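Side-chain contacts in acyl-coenzyme A oxidase acox-1.2 (Caenorhabditis elegans, PDB 5K3J), which catalyses the FAD-dependent first step of peroxisomal beta-oxidation, desaturating the CoA thioesters of ascaroside pheromones that carry a five-carbon omega side chain: residues E451-G456 against Y467-S472; C268-E271 against T275-K278. All coordinates share one frame; numbering follows the deposited sequence.

How the contacts relate
Both contacts tie together short pieces of chain near the periphery of the subunit, with their centres 33 and 35 Å from the centre of the chain, and they do not touch: their centres are 40 Å apart and their nearest atoms about 25 Å. Contact 2 comes first in sequence and lies in the neighbourhood of the substrate site. Its Tyr276 side chain is about 13 Å from the bound ascaroside-CoA, and its Cys268 side chain about 6 Å from that of substrate-binding Ile284. Contact 1 lies close to an ATP-site residue: the side chains of Leu468 and Ala526 are about 8 Å apart. One is a hydrogen-bonded hairpin, the other an apolar touch.

Contact 1 (E451-G456 against Y467-S472); sequences ELIKAG and YLADKS
Ile453 and Ala469 mark the closest approach of the two backbones, with the CA of Ile453 6.8 Å from the CA of Ala469. Both segments belong to one long interhelical loop, which links helix 435-450 to helix 481-507 in the helical C-terminal part of the acyl-CoA oxidase fold. Glu451 is the first residue to leave the helical conformation, and the chain stays irregular through Gly456. Across from it, residues 467-469 have helical backbone angles but lack the regular helical bonds, and the chain opens out from Asp470 onward. No hydrogen bond joins the segments, so this is not a strand pairing but a loop folded back against itself.

The join rests on Ile453. Its CG1 branch stands anti to the carbonyl carbon, and the extended chi2 (-169°) points CD1 at Ala469. That methyl comes 3.9 Å from the CB of Ala469, a methyl-to-methyl touch, while the other branch, CG2, stays farther off. Leu468, a buried residue, meets Ile453 through its carbonyl O, its side chain staying slightly farther away. The Ala469 methyl is also touched by Ala458, from the part of the loop between the segments.

Partners beyond the loop hold the 467-472 side in place. Tyr467 hydrogen-bonds through OH to His530 of helix 520-543, which also carries the ATP-binding residues Arg525 to Arg528, and through its carbonyl O to Arg492 of helix 481-507. The contact thus joins the start of the loop to a turn that is bonded to helices 481-507 and 520-543. Besides the alanine methyl, CD1 of Ile453 meets main-chain atoms: the CA of Ala469 lies 3.8 Å from it, and the O of Leu468 4.1 Å.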
ATOM      1  N   GLU A 451      22.465 -10.706  26.646  1.00 73.45           N
ATOM      2  CA  GLU A 451      23.880 -10.663  27.017  1.00 73.24           C
ATOM      3  C   GLU A 451      24.068  -9.953  28.348  1.00 74.68           C
ATOM      4  O   GLU A 451      24.712  -8.907  28.413  1.00 79.10           O
ATOM      5  CB  GLU A 451      24.720  -9.961  25.950  1.00 71.58           C
ATOM      6  CG  GLU A 451      25.157 -10.851  24.796  1.00 73.05           C
ATOM      7  CD  GLU A 451      26.390 -10.312  24.098  1.00 74.63           C
ATOM      8  OE1 GLU A 451      26.589  -9.080  24.123  1.00 83.34           O
ATOM      9  OE2 GLU A 451      27.166 -11.113  23.535  1.00 70.56           O
ATOM     10  N   LEU A 452      23.503 -10.533  29.400  1.00 56.52           N
ATOM     11  CA  LEU A 452      23.582  -9.995  30.750  1.00 54.85           C
ATOM     12  C   LEU A 452      23.132 -11.059  31.740  1.00 62.75           C
ATOM     13  O   LEU A 452      22.985 -10.780  32.927  1.00 68.39           O
ATOM     14  CB  LEU A 452      22.708  -8.745  30.904  1.00 47.82           C
ATOM     15  CG  LEU A 452      23.300  -7.349  30.699  1.00 44.93           C
ATOM     16  CD1 LEU A 452      22.314  -6.281  31.155  1.00 43.29           C
ATOM     17  CD2 LEU A 452      24.626  -7.202  31.421  1.00 45.46           C
ATOM     18  N   ILE A 453      22.909 -12.273  31.242  1.00 73.65           N
ATOM     19  CA  ILE A 453      22.247 -13.315  32.023  1.00 71.48           C
ATOM     20  C   ILE A 453      23.129 -14.563  32.159  1.00 72.38           C
ATOM     21  O   ILE A 453      22.924 -15.385  33.057  1.00 78.60           O
ATOM     22  CB  ILE A 453      20.879 -13.675  31.396  1.00 74.63           C
ATOM     23  CG1 ILE A 453      20.093 -12.395  31.102  1.00 74.28           C
ATOM     24  CG2 ILE A 453      20.071 -14.588  32.311  1.00 72.95           C
ATOM     25  CD1 ILE A 453      18.653 -12.619  30.723  1.00 74.95           C
ATOM     26  N   LYS A 454      24.101 -14.682  31.263  1.00 98.88           N
ATOM     27  CA  LYS A 454      25.148 -15.677  31.397  1.00 99.55           C
ATOM     28  C   LYS A 454      26.216 -15.026  32.256  1.00100.25           C
ATOM     29  O   LYS A 454      27.202 -15.654  32.640  1.00107.36           O
ATOM     30  CB  LYS A 454      25.718 -16.052  30.031  1.00104.07           C
ATOM     31  CG  LYS A 454      26.755 -17.164  30.076  1.00102.25           C
ATOM     32  CD  LYS A 454      28.119 -16.666  29.627  1.00 96.94           C
ATOM     33  CE  LYS A 454      28.435 -17.121  28.213  1.00 88.47           C
ATOM     34  NZ  LYS A 454      29.515 -16.300  27.596  1.00 87.54           N
ATOM     35  N   ALA A 455      26.015 -13.749  32.560  1.00 70.66           N
ATOM     36  CA  ALA A 455      26.960 -12.997  33.378  1.00 66.44           C
ATOM     37  C   ALA A 455      26.492 -12.913  34.826  1.00 61.34           C
ATOM     38  O   ALA A 455      27.240 -13.234  35.750  1.00 56.00           O
ATOM     39  CB  ALA A 455      27.167 -11.604  32.804  1.00 65.45           C
ATOM     40  N   GLY A 456      25.250 -12.481  35.018  1.00 75.85           N
ATOM     41  CA  GLY A 456      24.682 -12.356  36.348  1.00 75.89           C
ATOM     42  C   GLY A 456      24.220 -10.943  36.650  1.00 74.87           C
ATOM     43  O   GLY A 456      24.158 -10.535  37.809  1.00 82.22           O
ATOM     44  N   TYR A 467      11.103  -9.943  31.668  1.00 57.17           N
ATOM     45  CA  TYR A 467      10.564 -11.261  31.343  1.00 56.79           C
ATOM     46  C   TYR A 467      11.570 -12.170  30.644  1.00 55.99           C
ATOM     47  O   TYR A 467      11.325 -13.365  30.486  1.00 51.84           O
ATOM     48  CB  TYR A 467       9.316 -11.117  30.464  1.00 57.41           C
ATOM     49  CG  TYR A 467       9.620 -10.784  29.019  1.00 63.49           C
ATOM     50  CD1 TYR A 467       9.838  -9.472  28.617  1.00 62.85           C
ATOM     51  CD2 TYR A 467       9.686 -11.784  28.053  1.00 64.70           C
ATOM     52  CE1 TYR A 467      10.118  -9.167  27.294  1.00 64.95           C
ATOM     53  CE2 TYR A 467       9.967 -11.488  26.732  1.00 68.53           C
ATOM     54  CZ  TYR A 467      10.181 -10.178  26.357  1.00 68.23           C
ATOM     55  OH  TYR A 467      10.458  -9.882  25.041  1.00 68.85           O
ATOM     56  N   LEU A 468      12.690 -11.602  30.210  1.00 73.16           N
ATOM     57  CA  LEU A 468      13.707 -12.368  29.501  1.00 79.75           C
ATOM     58  C   LEU A 468      14.527 -13.245  30.445  1.00 83.79           C
ATOM     59  O   LEU A 468      14.974 -14.326  30.061  1.00 91.02           O
ATOM     60  CB  LEU A 468      14.633 -11.432  28.720  1.00 79.96           C
ATOM     61  CG  LEU A 468      14.024 -10.711  27.516  1.00 81.43           C
ATOM     62  CD1 LEU A 468      14.993  -9.673  26.981  1.00 83.35           C
ATOM     63  CD2 LEU A 468      13.638 -11.697  26.421  1.00 82.43           C
ATOM     64  N   ALA A 469      14.726 -12.784  31.676  1.00 87.52           N
ATOM     65  CA  ALA A 469      15.522 -13.536  32.638  1.00 83.14           C
ATOM     66  C   ALA A 469      14.707 -14.646  33.292  1.00 82.55           C
ATOM     67  O   ALA A 469      15.255 -15.515  33.967  1.00 87.10           O
ATOM     68  CB  ALA A 469      16.089 -12.604  33.694  1.00 84.34           C
ATOM     69  N   ASP A 470      13.396 -14.608  33.087  1.00 64.30           N
ATOM     70  CA  ASP A 470      12.501 -15.588  33.690  1.00 61.05           C
ATOM     71  C   ASP A 470      12.451 -16.886  32.906  1.00 67.66           C
ATOM     72  O   ASP A 470      13.298 -17.164  32.062  1.00 59.39           O
ATOM     73  CB  ASP A 470      11.076 -15.037  33.799  1.00 58.11           C
ATOM     74  CG  ASP A 470      10.993 -13.792  34.644  1.00 63.96           C
ATOM     75  OD1 ASP A 470      11.930 -13.551  35.434  1.00 63.04           O
ATOM     76  OD2 ASP A 470       9.987 -13.059  34.523  1.00 67.64           O
ATOM     77  N   LYS A 471      11.424 -17.667  33.212  1.00175.13           N
ATOM     78  CA  LYS A 471      11.029 -18.816  32.419  1.00183.99           C
ATOM     79  C   LYS A 471       9.580 -19.098  32.779  1.00189.85           C
ATOM     80  O   LYS A 471       9.219 -19.108  33.954  1.00190.35           O
ATOM     81  CB  LYS A 471      11.938 -20.021  32.687  1.00 86.18           C
ATOM     82  CG  LYS A 471      11.739 -20.648  34.053  1.00 86.18           C
ATOM     83  CD  LYS A 471      12.951 -21.458  34.457  1.00 86.18           C
ATOM     84  CE  LYS A 471      12.682 -22.262  35.718  1.00 86.18           C
ATOM     85  NZ  LYS A 471      12.292 -21.392  36.867  1.00 86.18           N
ATOM     86  N   SER A 472       8.742 -19.284  31.768  1.00 73.03           N
ATOM     87  CA  SER A 472       7.331 -19.511  32.026  1.00 67.26           C
ATOM     88  C   SER A 472       7.010 -21.003  31.944  1.00 68.42           C
ATOM     89  O   SER A 472       6.121 -21.500  32.642  1.00 68.87           O
ATOM     90  CB  SER A 472       6.470 -18.712  31.049  1.00 61.40           C
ATOM     91  OG  SER A 472       5.183 -18.488  31.601  1.00 59.35           O
TER

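Contact 2 (C268-E271 against T275-K278); sequences CKVE and TYVK
Lys269 and Val277 form the hydrogen-bonded pair of a small antiparallel beta hairpin, with the non-hydrogen-bonded pair Val270 and Tyr276 beside it, nearer the turn. The N of Lys269 reaches the O of Val277 at 3.2 Å, on a lone pair in the carbonyl plane. In return, the N of Val277 gives a nearly straight bond (170°) to the O of Lys269 at 2.9 Å, but from above the carbonyl plane. A third bond, from the N of Glu271 to the O of Thr275, lies closer to the turn.

The side chain of Tyr276 runs along the partner strand. From CB, 4.1 Å from the O of Lys269, it sets off with CG anti to the backbone N (chi1 178°), which brings the ring toward that strand. CG and then CD1 pass the same carbonyl oxygen, CD1 the nearer, and the oxygen lies oblique to the ring. CD1 also meets the CG2 of Val270 at 3.7 Å, the methyl lying in the ring plane at its edge, and the two side chains cross nearly at right angles. Farther out, CE1 is 4.3 Å from the SG of Cys268. The hydroxyl at the tip passes the CB of Cys268 at 4.2 Å and hydrogen-bonds to the NE2 of His214.

Val270 and Tyr276 share a face of the hairpin that packs on Leu204 of strand 197-205 and on Ile206, and the ring also meets that of Tyr211. On the other face, the CB atoms of Lys269 and Val277 touch at 3.7 Å, while the lysine chain extends away from the partner strand.

The chemistry is therefore divided: main-chain bonds hold the strands together, whereas Tyr276 joins the hairpin to the larger sheet through an apolar ring and a hydroxyl anchored on histidine.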
ATOM      1  N   CYS A 268      26.011  20.338  25.207  1.00 53.03           N
ATOM      2  CA  CYS A 268      27.367  20.494  24.674  1.00 52.36           C
ATOM      3  C   CYS A 268      27.765  21.957  24.468  1.00 49.92           C
ATOM      4  O   CYS A 268      26.928  22.859  24.542  1.00 48.56           O
ATOM      5  CB  CYS A 268      27.514  19.739  23.351  1.00 58.00           C
ATOM      6  SG  CYS A 268      27.324  20.762  21.868  1.00 59.91           S
ATOM      7  N   LYS A 269      29.051  22.181  24.201  1.00 42.24           N
ATOM      8  CA  LYS A 269      29.587  23.529  24.005  1.00 42.49           C
ATOM      9  C   LYS A 269      30.746  23.596  23.014  1.00 43.66           C
ATOM     10  O   LYS A 269      31.511  22.642  22.860  1.00 47.13           O
ATOM     11  CB  LYS A 269      30.078  24.110  25.328  1.00 44.82           C
ATOM     12  CG  LYS A 269      29.006  24.560  26.288  1.00 47.30           C
ATOM     13  CD  LYS A 269      29.640  25.322  27.431  1.00 48.94           C
ATOM     14  CE  LYS A 269      28.761  25.308  28.664  1.00 46.32           C
ATOM     15  NZ  LYS A 269      29.487  25.859  29.842  1.00 42.77           N
ATOM     16  N   VAL A 270      30.870  24.747  22.359  1.00 34.31           N
ATOM     17  CA  VAL A 270      32.095  25.135  21.665  1.00 36.41           C
ATOM     18  C   VAL A 270      32.442  26.560  22.087  1.00 39.01           C
ATOM     19  O   VAL A 270      31.709  27.497  21.778  1.00 34.28           O
ATOM     20  CB  VAL A 270      31.957  25.067  20.135  1.00 37.57           C
ATOM     21  CG1 VAL A 270      33.087  25.841  19.469  1.00 40.47           C
ATOM     22  CG2 VAL A 270      31.940  23.619  19.659  1.00 35.98           C
ATOM     23  N   GLU A 271      33.548  26.720  22.809  1.00 63.86           N
ATOM     24  CA  GLU A 271      33.954  28.033  23.294  1.00 62.00           C
ATOM     25  C   GLU A 271      34.632  28.832  22.186  1.00 62.57           C
ATOM     26  O   GLU A 271      35.088  28.264  21.196  1.00 65.46           O
ATOM     27  CB  GLU A 271      34.891  27.896  24.495  1.00 65.83           C
ATOM     28  CG  GLU A 271      34.348  27.038  25.626  1.00 69.19           C
ATOM     29  CD  GLU A 271      33.532  27.830  26.631  1.00 79.71           C
ATOM     30  OE1 GLU A 271      33.758  27.648  27.847  1.00 78.95           O
ATOM     31  OE2 GLU A 271      32.667  28.628  26.211  1.00 85.54           O
ATOM     32  N   THR A 275      37.497  25.417  22.256  1.00 48.66           N
ATOM     33  CA  THR A 275      37.378  24.357  23.255  1.00 47.48           C
ATOM     34  C   THR A 275      36.029  23.666  23.146  1.00 46.86           C
ATOM     35  O   THR A 275      34.984  24.306  23.277  1.00 47.70           O
ATOM     36  CB  THR A 275      37.547  24.897  24.688  1.00 45.40           C
ATOM     37  OG1 THR A 275      38.896  25.339  24.877  1.00 40.12           O
ATOM     38  CG2 THR A 275      37.231  23.817  25.717  1.00 46.71           C
ATOM     39  N   TYR A 276      36.053  22.361  22.895  1.00 40.87           N
ATOM     40  CA  TYR A 276      34.820  21.597  22.805  1.00 42.29           C
ATOM     41  C   TYR A 276      34.502  20.887  24.116  1.00 40.53           C
ATOM     42  O   TYR A 276      35.340  20.182  24.679  1.00 35.21           O
ATOM     43  CB  TYR A 276      34.893  20.580  21.667  1.00 42.83           C
ATOM     44  CG  TYR A 276      33.652  19.722  21.568  1.00 44.56           C
ATOM     45  CD1 TYR A 276      32.483  20.216  20.996  1.00 43.59           C
ATOM     46  CD2 TYR A 276      33.645  18.421  22.056  1.00 43.73           C
ATOM     47  CE1 TYR A 276      31.345  19.432  20.910  1.00 42.12           C
ATOM     48  CE2 TYR A 276      32.514  17.634  21.976  1.00 41.61           C
ATOM     49  CZ  TYR A 276      31.367  18.141  21.402  1.00 41.69           C
ATOM     50  OH  TYR A 276      30.237  17.354  21.319  1.00 42.45           O
ATOM     51  N   VAL A 277      33.277  21.074  24.594  1.00 33.80           N
ATOM     52  CA  VAL A 277      32.834  20.440  25.826  1.00 36.64           C
ATOM     53  C   VAL A 277      31.851  19.312  25.526  1.00 39.03           C
ATOM     54  O   VAL A 277      30.728  19.557  25.088  1.00 36.88           O
ATOM     55  CB  VAL A 277      32.186  21.460  26.773  1.00 39.87           C
ATOM     56  CG1 VAL A 277      31.748  20.785  28.065  1.00 40.98           C
ATOM     57  CG2 VAL A 277      33.157  22.606  27.054  1.00 39.90           C
ATOM     58  N   LYS A 278      32.296  18.080  25.757  1.00 50.65           N
ATOM     59  CA  LYS A 278      31.492  16.890  25.500  1.00 55.50           C
ATOM     60  C   LYS A 278      30.151  16.949  26.216  1.00 59.08           C
ATOM     61  O   LYS A 278      30.070  17.427  27.345  1.00 63.69           O
ATOM     62  CB  LYS A 278      32.236  15.625  25.939  1.00 58.12           C
ATOM     63  CG  LYS A 278      33.495  15.302  25.159  1.00 61.91           C
ATOM     64  CD  LYS A 278      34.715  15.977  25.755  1.00 63.60           C
ATOM     65  CE  LYS A 278      35.978  15.510  25.055  1.00 63.76           C
ATOM     66  NZ  LYS A 278      37.200  16.173  25.589  1.00 64.78           N
TER